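Ribose transcriptional regulator (Enterococcus faecium DO, PDB 4RK1) binds ribose in the cleft of its sugar-binding domain and, as a LacI-family regulator, probably represses transcription by binding DNA. Local coordinates at residues B[79-82]-B[83-87]. Numbering follows the deposited sequence.
Sequences INEN and LKKQG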
# COMPACT_ATOMS: atom_id res chain seq x y z
N ILE B 79 1.17 -24.17 12.95
CA ILE B 79 0.96 -23.47 14.22
C ILE B 79 1.27 -24.40 15.41
O ILE B 79 1.98 -24.02 16.34
CB ILE B 79 -0.46 -22.89 14.32
CG1 ILE B 79 -0.58 -21.70 13.36
CG2 ILE B 79 -0.77 -22.45 15.75
CD1 ILE B 79 -1.99 -21.23 13.13
N ASN B 80 0.72 -25.61 15.36
CA ASN B 80 0.98 -26.60 16.41
C ASN B 80 2.45 -26.92 16.55
O ASN B 80 3.01 -26.87 17.64
CB ASN B 80 0.22 -27.89 16.12
CG ASN B 80 -1.27 -27.74 16.31
OD1 ASN B 80 -1.76 -26.71 16.76
ND2 ASN B 80 -2.01 -28.78 15.96
N GLU B 81 3.08 -27.23 15.42
CA GLU B 81 4.47 -27.68 15.42
C GLU B 81 5.43 -26.60 15.91
O GLU B 81 6.42 -26.90 16.58
CB GLU B 81 4.87 -28.15 14.01
CG GLU B 81 6.33 -28.57 13.87
CD GLU B 81 6.70 -29.74 14.77
OE1 GLU B 81 5.84 -30.61 15.02
OE2 GLU B 81 7.85 -29.79 15.23
N ASN B 82 5.14 -25.34 15.60
CA ASN B 82 6.07 -24.27 15.89
C ASN B 82 5.64 -23.36 17.04
O ASN B 82 6.37 -23.19 18.01
CB ASN B 82 6.31 -23.47 14.61
CG ASN B 82 6.95 -24.32 13.52
OD1 ASN B 82 8.12 -24.70 13.63
ND2 ASN B 82 6.20 -24.63 12.48
N LEU B 83 4.44 -22.78 16.94
CA LEU B 83 4.03 -21.80 17.95
C LEU B 83 3.67 -22.45 19.29
O LEU B 83 4.13 -22.02 20.36
CB LEU B 83 2.88 -20.95 17.44
CG LEU B 83 3.07 -20.23 16.10
CD1 LEU B 83 2.00 -19.15 15.92
CD2 LEU B 83 4.46 -19.65 15.96
N LYS B 84 2.84 -23.48 19.24
CA LYS B 84 2.36 -24.12 20.46
C LYS B 84 3.48 -24.88 21.16
O LYS B 84 3.70 -24.69 22.37
CB LYS B 84 1.16 -25.02 20.15
CG LYS B 84 -0.05 -24.21 19.73
CD LYS B 84 -1.33 -25.01 19.69
CE LYS B 84 -2.49 -24.08 19.37
NZ LYS B 84 -3.79 -24.78 19.26
N LYS B 85 4.23 -25.68 20.42
CA LYS B 85 5.39 -26.37 21.00
C LYS B 85 6.37 -25.41 21.66
O LYS B 85 6.93 -25.75 22.69
CB LYS B 85 6.13 -27.20 19.95
CG LYS B 85 5.41 -28.46 19.55
CD LYS B 85 6.34 -29.41 18.80
CE LYS B 85 5.61 -30.68 18.39
NZ LYS B 85 6.54 -31.64 17.72
N GLN B 86 6.57 -24.23 21.07
CA GLN B 86 7.56 -23.29 21.60
C GLN B 86 6.96 -22.18 22.45
O GLN B 86 7.67 -21.22 22.77
CB GLN B 86 8.40 -22.69 20.47
CG GLN B 86 9.11 -23.73 19.61
CD GLN B 86 10.05 -24.62 20.42
OE1 GLN B 86 10.67 -24.17 21.38
NE2 GLN B 86 10.15 -25.88 20.04
N GLY B 87 5.68 -22.29 22.79
CA GLY B 87 5.02 -21.33 23.68
C GLY B 87 4.98 -19.91 23.15
O GLY B 87 5.16 -18.96 23.91
O HOH W 1 -3.83 -25.18 16.58
O HOH W 2 9.09 -26.53 17.59
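Leu83 meets Ile79 one turn earlier in the helix, its CB lying 4.3 Å from Ile79 CG2, while its N-H reaches Ile79 O only in a weak, bent bond. The same carbonyl receives a straighter bond from the next residue, Lys84 N to Ile79 O at 3.1 Å with an N-H...O angle of 165°, an i to i+5 link that marks a local widening into a pi-type turn. The Lys84 side chain, extended beyond CG, runs alongside Asn80 and points the same way; its CD passes 3.4 Å from Asn80 OD1, and a water accepts from Lys84 NZ and donates to OD1. Gly100 O also takes a hydrogen bond from this ammonium. Lys85 continues the wider spacing with N to Asn80 O at 3.3 Å. Its extended side chain runs outward and back across that of Glu81, which bends at CG (chi2 60°) to bring its carboxylate to the ammonium: Lys85 NZ and Glu81 OE1 form a salt bridge of 3.0 Å, the ammonium meeting OE1 on its syn side, 28° out of the carboxylate plane. At Gln86 the spacing returns to i to i+4, with N bonded to Asn82 O at 3.2 Å from above the carbonyl plane, and a water linking Gln86 NE2 to Glu81 O. Gly87, with positive phi, closes a Schellman motif through its N-H to Lys84 O and that of Arg88 to Leu83 O. In the beta-alpha-beta unit of strand 66-69, helix 76-84 and strand 90-93, Leu83 packs on Phe67, Ile69 and Phe90, Ile79 also touches Phe90, and Asn82 and Gln86 touch Thr60 of helix 55-61.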